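Long-range contacts in putative thiosugar synthase (Amycolatopsis orientalis, PDB 4N6F), which probably makes a 2-thiosugar with sulphur delivered by a carrier protein, on a TIM-barrel scaffold related to the thiazole synthase ThiG: residues L38-G47 with P226-R234; R133-L144 with L153-M164. All coordinates share one frame; numbering follows the deposited sequence.

Contact 1: L38-G47 with P226-R234; sequences LVRDVLNAAG and PLLMAAAMR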
loop_
_atom_site.group_PDB
_atom_site.type_symbol
_atom_site.label_atom_id
_atom_site.label_comp_id
_atom_site.label_asym_id
_atom_site.label_seq_id
_atom_site.Cartn_x
_atom_site.Cartn_y
_atom_site.Cartn_z
ATOM N N LEU A 38 13.430 -21.190 3.259
ATOM C CA LEU A 38 12.974 -19.992 2.559
ATOM C C LEU A 38 11.550 -20.160 2.021
ATOM O O LEU A 38 10.707 -19.279 2.194
ATOM C CB LEU A 38 13.913 -19.645 1.396
ATOM C CG LEU A 38 13.475 -18.474 0.492
ATOM C CD1 LEU A 38 13.461 -17.166 1.276
ATOM C CD2 LEU A 38 14.350 -18.348 -0.743
ATOM N N VAL A 39 11.299 -21.273 1.343
ATOM C CA VAL A 39 9.985 -21.526 0.770
ATOM C C VAL A 39 8.951 -21.540 1.888
ATOM O O VAL A 39 7.952 -20.831 1.822
ATOM C CB VAL A 39 9.947 -22.838 -0.035
ATOM C CG1 VAL A 39 8.523 -23.199 -0.428
ATOM C CG2 VAL A 39 10.799 -22.716 -1.289
ATOM N N ARG A 40 9.221 -22.329 2.924
ATOM C CA ARG A 40 8.327 -22.441 4.078
ATOM C C ARG A 40 7.985 -21.066 4.645
ATOM O O ARG A 40 6.820 -20.704 4.757
ATOM C CB ARG A 40 8.982 -23.308 5.155
ATOM C CG ARG A 40 8.204 -23.450 6.460
ATOM C CD ARG A 40 9.140 -23.910 7.573
ATOM N NE ARG A 40 10.059 -22.838 7.971
ATOM C CZ ARG A 40 11.318 -23.006 8.379
ATOM N NH1 ARG A 40 12.044 -21.944 8.708
ATOM N NH2 ARG A 40 11.873 -24.210 8.441
ATOM N N ASP A 41 9.012 -20.293 4.981
ATOM C CA ASP A 41 8.804 -19.031 5.688
ATOM C C ASP A 41 8.056 -18.021 4.834
ATOM O O ASP A 41 7.195 -17.296 5.317
ATOM C CB ASP A 41 10.142 -18.437 6.137
ATOM C CG ASP A 41 10.809 -19.244 7.250
ATOM O OD1 ASP A 41 10.105 -19.868 8.089
ATOM O OD2 ASP A 41 12.057 -19.241 7.288
ATOM N N VAL A 42 8.394 -17.993 3.556
ATOM C CA VAL A 42 7.801 -17.059 2.614
ATOM C C VAL A 42 6.338 -17.418 2.339
ATOM O O VAL A 42 5.484 -16.538 2.346
ATOM C CB VAL A 42 8.656 -16.987 1.324
ATOM C CG1 VAL A 42 7.830 -16.723 0.091
ATOM C CG2 VAL A 42 9.749 -15.934 1.474
ATOM N N LEU A 43 6.044 -18.699 2.112
ATOM C CA LEU A 43 4.655 -19.107 1.884
ATOM C C LEU A 43 3.784 -18.886 3.128
ATOM O O LEU A 43 2.637 -18.454 2.999
ATOM C CB LEU A 43 4.556 -20.553 1.394
ATOM C CG LEU A 43 5.071 -20.826 -0.029
ATOM C CD1 LEU A 43 4.988 -22.313 -0.356
ATOM C CD2 LEU A 43 4.321 -20.034 -1.087
ATOM N N ASN A 44 4.330 -19.160 4.315
ATOM C CA ASN A 44 3.623 -18.872 5.571
ATOM C C ASN A 44 3.371 -17.383 5.760
ATOM O O ASN A 44 2.234 -16.972 5.944
ATOM C CB ASN A 44 4.382 -19.412 6.800
ATOM C CG ASN A 44 4.167 -20.903 7.021
ATOM O OD1 ASN A 44 3.117 -21.454 6.682
ATOM N ND2 ASN A 44 5.161 -21.560 7.610
ATOM N N ALA A 45 4.428 -16.579 5.707
ATOM C CA ALA A 45 4.306 -15.139 5.983
ATOM C C ALA A 45 3.538 -14.353 4.905
ATOM O O ALA A 45 2.899 -13.356 5.212
ATOM C CB ALA A 45 5.675 -14.521 6.199
ATOM N N ALA A 46 3.613 -14.786 3.648
ATOM C CA ALA A 46 2.767 -14.208 2.596
ATOM C C ALA A 46 1.272 -14.579 2.725
ATOM O O ALA A 46 0.425 -13.920 2.126
ATOM C CB ALA A 46 3.283 -14.611 1.223
ATOM N N GLY A 47 0.949 -15.620 3.497
ATOM C CA GLY A 47 -0.440 -16.089 3.633
ATOM C C GLY A 47 -0.924 -16.766 2.360
ATOM O O GLY A 47 -2.121 -16.804 2.077
ATOM N N PRO A 226 13.327 -11.286 3.815
ATOM C CA PRO A 226 12.258 -11.815 2.979
ATOM C C PRO A 226 10.951 -12.045 3.732
ATOM O O PRO A 226 9.874 -11.834 3.167
ATOM C CB PRO A 226 12.833 -13.147 2.478
ATOM C CG PRO A 226 14.313 -12.932 2.479
ATOM C CD PRO A 226 14.566 -12.079 3.682
ATOM N N LEU A 227 11.054 -12.454 4.993
ATOM C CA LEU A 227 9.886 -12.786 5.804
ATOM C C LEU A 227 9.017 -11.578 6.070
ATOM O O LEU A 227 7.807 -11.644 5.896
ATOM C CB LEU A 227 10.298 -13.412 7.141
ATOM C CG LEU A 227 10.508 -14.919 7.086
ATOM C CD1 LEU A 227 11.426 -15.291 5.925
ATOM C CD2 LEU A 227 11.063 -15.436 8.408
ATOM N N LEU A 228 9.647 -10.495 6.514
ATOM C CA LEU A 228 8.961 -9.233 6.768
ATOM C C LEU A 228 8.317 -8.648 5.512
ATOM O O LEU A 228 7.244 -8.060 5.600
ATOM C CB LEU A 228 9.927 -8.187 7.352
ATOM C CG LEU A 228 9.940 -7.944 8.859
ATOM C CD1 LEU A 228 10.023 -9.241 9.651
ATOM C CD2 LEU A 228 11.108 -7.033 9.219
ATOM N N MET A 229 8.989 -8.771 4.368
ATOM C CA MET A 229 8.451 -8.244 3.112
ATOM C C MET A 229 7.260 -9.077 2.647
ATOM O O MET A 229 6.276 -8.528 2.184
ATOM C CB MET A 229 9.510 -8.186 2.008
ATOM C CG MET A 229 8.994 -7.628 0.682
ATOM S SD MET A 229 8.337 -5.958 0.807
ATOM C CE MET A 229 9.816 -4.970 0.590
ATOM N N ALA A 230 7.360 -10.395 2.780
ATOM C CA ALA A 230 6.240 -11.282 2.509
ATOM C C ALA A 230 5.043 -10.892 3.377
ATOM O O ALA A 230 3.930 -10.741 2.860
ATOM C CB ALA A 230 6.628 -12.724 2.749
ATOM N N ALA A 231 5.287 -10.675 4.674
ATOM C CA ALA A 231 4.230 -10.252 5.602
ATOM C C ALA A 231 3.660 -8.899 5.217
ATOM O O ALA A 231 2.444 -8.700 5.237
ATOM C CB ALA A 231 4.735 -10.217 7.043
ATOM N N ALA A 232 4.547 -7.974 4.874
ATOM C CA ALA A 232 4.146 -6.643 4.459
ATOM C C ALA A 232 3.276 -6.676 3.207
ATOM O O ALA A 232 2.329 -5.910 3.082
ATOM C CB ALA A 232 5.374 -5.789 4.202
ATOM N N MET A 233 3.617 -7.555 2.277
ATOM C CA MET A 233 2.872 -7.683 1.037
ATOM C C MET A 233 1.472 -8.281 1.238
ATOM O O MET A 233 0.522 -7.848 0.580
ATOM C CB MET A 233 3.685 -8.483 0.028
ATOM C CG MET A 233 4.759 -7.621 -0.603
ATOM S SD MET A 233 5.743 -8.534 -1.781
ATOM C CE MET A 233 6.651 -7.172 -2.506
ATOM N N ARG A 234 1.347 -9.259 2.139
ATOM C CA ARG A 234 0.033 -9.790 2.509
ATOM C C ARG A 234 -0.861 -8.652 2.977
ATOM O O ARG A 234 -2.007 -8.518 2.541
ATOM C CB ARG A 234 0.131 -10.841 3.624
ATOM C CG ARG A 234 -1.087 -11.751 3.682
ATOM C CD ARG A 234 -1.700 -11.920 5.060
ATOM N NE ARG A 234 -0.976 -12.860 5.905
ATOM C CZ ARG A 234 -1.482 -13.963 6.471
ATOM N NH1 ARG A 234 -2.745 -14.338 6.287
ATOM N NH2 ARG A 234 -0.694 -14.715 7.234
HETATM O O HOH W 1 1.651 -12.753 7.522
#
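Asp41, Ala45 and Ala46 of the first barrel helix meet Leu227, Ala230 and Ala231 of the last one, where the outer helical layer of the TIM barrel closes on itself. The two axes run nearly parallel, crossing at -24° and approaching to 7.7 Å, a spacing that the small alanines allow. Ala45 CB lies 4.0 Å from Ala230 CB, and Ala45 O receives a CA-H...O contact from Ala231 CA at 3.4 Å. At the N-terminal end of helix 226-245, Leu38 CD1 and a Val42 methyl rest on the Pro226 ring. Leu227 leans its CD1 methyl on Asp41, with CD1 to CB 3.4 Å, while the Asp41 carboxylate turns to Arg40 in a salt bridge. OD1 takes NE from above the carboxylate plane and NH1, at 2.9 Å, on the syn side, tilted toward that same face; Arg40 NH2 pairs with Glu72. With an alanine at Asp41, Arg40 NE and NH1 would lose their shared acceptor, and the guanidinium is likely to be held less firmly, by Glu72 alone of the two carboxylates. Arg234 extends with CG anti to its own N (chi1 -159°), then bends at chi2 and chi3, laying its guanidinium face over Gly47 CA, 3.7 Å from CZ. A water bridges Ala45 O, at 2.7 Å, and Arg234 NE. Gly47 ends its helix in a Schellman motif; its positive phi suits glycine, and the lack of a CB leaves room for the guanidinium. Inward, Val42 and Ala46 cover Val28 of strand 26-28, and Val42 also meets Leu220 of helix 218-221. Leu228 and Ala232 pack on Ser246 and Leu242 of the second subunit.

Contact 2: R133-L144 with L153-M164; sequences RAEGMELLPFIL and LEEAGCAALRVM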
loop_
_atom_site.group_PDB
_atom_site.type_symbol
_atom_site.label_atom_id
_atom_site.label_comp_id
_atom_site.label_asym_id
_atom_site.label_seq_id
_atom_site.Cartn_x
_atom_site.Cartn_y
_atom_site.Cartn_z
ATOM N N ARG A 133 -5.786 -25.440 -24.209
ATOM C CA ARG A 133 -7.229 -25.355 -23.919
ATOM C C ARG A 133 -8.026 -26.439 -24.638
ATOM O O ARG A 133 -9.007 -26.953 -24.087
ATOM C CB ARG A 133 -7.795 -23.974 -24.286
ATOM C CG ARG A 133 -7.491 -22.874 -23.269
ATOM C CD ARG A 133 -8.113 -23.155 -21.914
ATOM N NE ARG A 133 -9.559 -23.323 -22.016
ATOM C CZ ARG A 133 -10.319 -24.067 -21.211
ATOM N NH1 ARG A 133 -11.633 -24.129 -21.415
ATOM N NH2 ARG A 133 -9.787 -24.761 -20.212
ATOM N N ALA A 134 -7.607 -26.793 -25.856
ATOM C CA ALA A 134 -8.257 -27.884 -26.610
ATOM C C ALA A 134 -8.171 -29.213 -25.868
ATOM O O ALA A 134 -9.034 -30.070 -26.022
ATOM C CB ALA A 134 -7.646 -28.023 -27.999
ATOM N N GLU A 135 -7.134 -29.374 -25.054
ATOM C CA GLU A 135 -6.993 -30.562 -24.207
ATOM C C GLU A 135 -7.569 -30.416 -22.789
ATOM O O GLU A 135 -7.320 -31.254 -21.931
ATOM C CB GLU A 135 -5.530 -30.940 -24.103
ATOM C CG GLU A 135 -4.898 -31.244 -25.445
ATOM C CD GLU A 135 -3.413 -31.459 -25.320
ATOM O OE1 GLU A 135 -2.679 -31.047 -26.238
ATOM O OE2 GLU A 135 -2.975 -32.022 -24.297
ATOM N N GLY A 136 -8.334 -29.359 -22.541
ATOM C CA GLY A 136 -8.961 -29.164 -21.232
ATOM C C GLY A 136 -8.048 -28.743 -20.085
ATOM O O GLY A 136 -8.435 -28.852 -18.921
ATOM N N MET A 137 -6.848 -28.255 -20.383
ATOM C CA MET A 137 -6.011 -27.674 -19.331
ATOM C C MET A 137 -6.560 -26.310 -18.896
ATOM O O MET A 137 -7.136 -25.566 -19.696
ATOM C CB MET A 137 -4.562 -27.537 -19.785
ATOM C CG MET A 137 -3.859 -28.867 -19.982
ATOM S SD MET A 137 -2.107 -28.799 -19.568
ATOM C CE MET A 137 -2.190 -29.009 -17.794
ATOM N N GLU A 138 -6.372 -25.994 -17.622
ATOM C CA GLU A 138 -6.793 -24.715 -17.065
ATOM C C GLU A 138 -5.567 -23.823 -16.972
ATOM O O GLU A 138 -4.563 -24.219 -16.388
ATOM C CB GLU A 138 -7.440 -24.926 -15.702
ATOM C CG GLU A 138 -8.778 -25.673 -15.757
ATOM C CD GLU A 138 -9.973 -24.794 -16.140
ATOM O OE1 GLU A 138 -11.070 -25.362 -16.335
ATOM O OE2 GLU A 138 -9.849 -23.543 -16.230
ATOM N N LEU A 139 -5.643 -22.619 -17.543
ATOM C CA LEU A 139 -4.449 -21.824 -17.816
ATOM C C LEU A 139 -4.442 -20.458 -17.177
ATOM O O LEU A 139 -5.453 -19.761 -17.172
ATOM C CB LEU A 139 -4.260 -21.641 -19.325
ATOM C CG LEU A 139 -4.204 -22.918 -20.156
ATOM C CD1 LEU A 139 -4.058 -22.539 -21.615
ATOM C CD2 LEU A 139 -3.055 -23.821 -19.729
ATOM N N LEU A 140 -3.267 -20.092 -16.661
ATOM C CA LEU A 140 -2.952 -18.757 -16.205
ATOM C C LEU A 140 -1.718 -18.281 -16.984
ATOM O O LEU A 140 -0.574 -18.448 -16.526
ATOM C CB LEU A 140 -2.690 -18.746 -14.697
ATOM C CG LEU A 140 -3.895 -19.008 -13.779
ATOM C CD1 LEU A 140 -4.147 -20.484 -13.563
ATOM C CD2 LEU A 140 -3.684 -18.347 -12.427
ATOM N N PRO A 141 -1.947 -17.699 -18.178
ATOM C CA PRO A 141 -0.867 -17.184 -19.009
ATOM C C PRO A 141 -0.361 -15.812 -18.581
ATOM O O PRO A 141 -1.082 -15.048 -17.944
ATOM C CB PRO A 141 -1.487 -17.131 -20.411
ATOM C CG PRO A 141 -2.960 -17.077 -20.199
ATOM C CD PRO A 141 -3.260 -17.640 -18.855
ATOM N N PHE A 142 0.884 -15.523 -18.949
ATOM C CA PHE A 142 1.560 -14.266 -18.641
ATOM C C PHE A 142 1.701 -13.504 -19.952
ATOM O O PHE A 142 2.178 -14.064 -20.949
ATOM C CB PHE A 142 2.938 -14.590 -18.053
ATOM C CG PHE A 142 3.654 -13.425 -17.409
ATOM C CD1 PHE A 142 2.975 -12.347 -16.871
ATOM C CD2 PHE A 142 5.031 -13.459 -17.286
ATOM C CE1 PHE A 142 3.663 -11.302 -16.267
ATOM C CE2 PHE A 142 5.728 -12.416 -16.687
ATOM C CZ PHE A 142 5.044 -11.336 -16.173
ATOM N N ILE A 143 1.248 -12.251 -19.965
ATOM C CA ILE A 143 1.335 -11.400 -21.151
ATOM C C ILE A 143 1.780 -9.982 -20.819
ATOM O O ILE A 143 1.624 -9.504 -19.683
ATOM C CB ILE A 143 -0.010 -11.309 -21.920
ATOM C CG1 ILE A 143 -1.113 -10.684 -21.064
ATOM C CG2 ILE A 143 -0.444 -12.687 -22.400
ATOM C CD1 ILE A 143 -2.294 -10.168 -21.861
ATOM N N LEU A 144 2.367 -9.326 -21.822
ATOM C CA LEU A 144 2.484 -7.882 -21.852
ATOM C C LEU A 144 1.095 -7.304 -22.015
ATOM O O LEU A 144 0.283 -7.855 -22.773
ATOM C CB LEU A 144 3.363 -7.412 -23.020
ATOM C CG LEU A 144 4.799 -7.931 -23.084
ATOM C CD1 LEU A 144 5.510 -7.377 -24.314
ATOM C CD2 LEU A 144 5.554 -7.569 -21.821
ATOM N N LEU A 153 -7.245 -14.477 -25.172
ATOM C CA LEU A 153 -7.037 -15.409 -24.057
ATOM C C LEU A 153 -8.311 -15.650 -23.261
ATOM O O LEU A 153 -8.581 -16.777 -22.844
ATOM C CB LEU A 153 -5.873 -14.963 -23.160
ATOM C CG LEU A 153 -4.515 -15.126 -23.849
ATOM C CD1 LEU A 153 -3.415 -14.477 -23.030
ATOM C CD2 LEU A 153 -4.175 -16.584 -24.148
ATOM N N GLU A 154 -9.118 -14.612 -23.081
ATOM C CA GLU A 154 -10.423 -14.797 -22.456
ATOM C C GLU A 154 -11.316 -15.672 -23.333
ATOM O O GLU A 154 -11.976 -16.574 -22.844
ATOM C CB GLU A 154 -11.111 -13.459 -22.157
ATOM C CG GLU A 154 -12.544 -13.639 -21.655
ATOM C CD GLU A 154 -13.181 -12.371 -21.097
ATOM O OE1 GLU A 154 -12.640 -11.257 -21.287
ATOM O OE2 GLU A 154 -14.243 -12.494 -20.451
ATOM N N GLU A 155 -11.337 -15.411 -24.631
ATOM C CA GLU A 155 -12.156 -16.215 -25.538
ATOM C C GLU A 155 -11.756 -17.687 -25.526
ATOM O O GLU A 155 -12.621 -18.568 -25.532
ATOM C CB GLU A 155 -12.081 -15.666 -26.966
ATOM C CG GLU A 155 -13.052 -16.338 -27.928
ATOM C CD GLU A 155 -13.004 -15.746 -29.323
ATOM O OE1 GLU A 155 -11.936 -15.815 -29.968
ATOM O OE2 GLU A 155 -14.039 -15.212 -29.773
ATOM N N ALA A 156 -10.453 -17.955 -25.494
ATOM C CA ALA A 156 -9.953 -19.338 -25.389
ATOM C C ALA A 156 -10.337 -20.029 -24.079
ATOM O O ALA A 156 -10.289 -21.250 -23.983
ATOM C CB ALA A 156 -8.441 -19.377 -25.577
ATOM N N GLY A 157 -10.732 -19.248 -23.078
ATOM C CA GLY A 157 -11.262 -19.789 -21.829
ATOM C C GLY A 157 -10.205 -19.909 -20.746
ATOM O O GLY A 157 -10.317 -20.751 -19.868
ATOM N N CYS A 158 -9.179 -19.058 -20.797
ATOM C CA CYS A 158 -8.190 -19.012 -19.731
ATOM C C CYS A 158 -8.852 -18.646 -18.396
ATOM O O CYS A 158 -9.843 -17.916 -18.369
ATOM C CB CYS A 158 -7.053 -18.070 -20.108
ATOM S SG CYS A 158 -6.070 -18.732 -21.499
ATOM N N ALA A 159 -8.327 -19.196 -17.298
ATOM C CA ALA A 159 -8.923 -19.009 -15.975
ATOM C C ALA A 159 -8.655 -17.607 -15.429
ATOM O O ALA A 159 -9.526 -16.984 -14.831
ATOM C CB ALA A 159 -8.390 -20.059 -15.007
ATOM N N ALA A 160 -7.436 -17.129 -15.634
ATOM C CA ALA A 160 -6.997 -15.831 -15.143
ATOM C C ALA A 160 -5.830 -15.384 -16.012
ATOM O O ALA A 160 -5.221 -16.201 -16.709
ATOM C CB ALA A 160 -6.560 -15.926 -13.691
ATOM N N LEU A 161 -5.543 -14.088 -15.975
ATOM C CA LEU A 161 -4.491 -13.479 -16.779
ATOM C C LEU A 161 -3.443 -12.883 -15.883
ATOM O O LEU A 161 -3.758 -12.066 -15.032
ATOM C CB LEU A 161 -5.056 -12.321 -17.602
ATOM C CG LEU A 161 -5.152 -12.454 -19.103
ATOM C CD1 LEU A 161 -5.527 -11.099 -19.680
ATOM C CD2 LEU A 161 -3.826 -12.935 -19.688
ATOM N N ARG A 162 -2.199 -13.267 -16.085
ATOM C CA ARG A 162 -1.093 -12.589 -15.432
ATOM C C ARG A 162 -0.593 -11.535 -16.414
ATOM O O ARG A 162 -0.363 -11.833 -17.596
ATOM C CB ARG A 162 0.001 -13.583 -15.040
ATOM C CG ARG A 162 -0.465 -14.641 -14.038
ATOM C CD ARG A 162 0.221 -15.992 -14.242
ATOM N NE ARG A 162 1.672 -15.843 -14.244
ATOM C CZ ARG A 162 2.519 -16.464 -15.070
ATOM N NH1 ARG A 162 3.819 -16.202 -14.978
ATOM N NH2 ARG A 162 2.098 -17.324 -15.987
ATOM N N VAL A 163 -0.456 -10.303 -15.929
ATOM C CA VAL A 163 -0.137 -9.153 -16.778
ATOM C C VAL A 163 1.122 -8.457 -16.250
ATOM O O VAL A 163 1.233 -8.192 -15.059
ATOM C CB VAL A 163 -1.335 -8.170 -16.820
ATOM C CG1 VAL A 163 -0.985 -6.906 -17.579
ATOM C CG2 VAL A 163 -2.540 -8.843 -17.467
ATOM N N MET A 164 2.073 -8.174 -17.139
ATOM C CA MET A 164 3.380 -7.672 -16.728
ATOM C C MET A 164 3.294 -6.222 -16.312
ATOM O O MET A 164 2.803 -5.390 -17.063
ATOM C CB MET A 164 4.415 -7.835 -17.838
ATOM C CG MET A 164 5.763 -7.187 -17.532
ATOM S SD MET A 164 7.106 -7.737 -18.610
ATOM C CE MET A 164 7.860 -8.986 -17.586
HETATM O O HOH W 2 -12.761 -23.030 -23.888
HETATM O O HOH W 3 -8.374 -22.194 -18.309
#
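Arg133, near the end of helix 122-134, donates NE to Ala156 O at 2.9 Å, close to its guanidinium plane, while Gly157 O lies over one face of the group. Its NH2 turns back to Met137 O, so carbonyls from the turn after its own helix and from the end of helix 147-156 hold the arginine; one water also joins NH1 to Ala156 O. A second water links Glu138 OE2, Leu139 N and Gly157 O. Leu139 O accepts Ala159 N, and Leu140 O takes a fairly straight bond from Arg162 NH2 (2.9 Å, 161°). Pro141, which has no N-H to give, puts CG 3.8 Å from Cys158 SG and also touches Leu153, while its O receives Arg162 N at 2.8 Å. Phe142 CB lies over one face of the Arg162 guanidinium, 3.5 Å from NH2; ring and guanidinium planes are 23° apart, but it is CB that covers the face. With CG anti to N (chi1 -168°), the ring is sent toward Met164, where CE1 reaches CB at 3.9 Å. Ile143 binds Arg162 O through N and Met164 N through O, the parallel pattern, and on the opposite face presses CG2 against Leu153 CD1 at 3.5 Å. Leu144 CD2 ends the line beside Met164 SD, at 3.6 Å. Phe142 and Arg162 face the barrel interior and touch the bound fructose 6-phosphate; Arg162 is also held by salt bridges to Glu194 and Asp112. Strands 138-143 and 161-164 form a right-handed beta-alpha-beta unit with helix 147-156, flanked by strands 108-111 and 191-194, with helix 122-134 packed against Pro141 and Leu153.

From the N terminus, the chain passes strand 26-28 and enters 38-47, the first half of contact 1, whose partner 226-234 comes only after 178 intervening residues. Within that long loop, contact 2 closes a short one: 133-144 meets 153-164 after just eight residues, mostly helix. Contact 2 is therefore nested in contact 1, and the two do not cross. The short loop joins adjacent strands in the middle of the barrel's sequence; the long one brings the first and last parts of the barrel together in its helical layer. Their centres lie 27 Å apart on opposite sides of the chain's centre, and they do not touch.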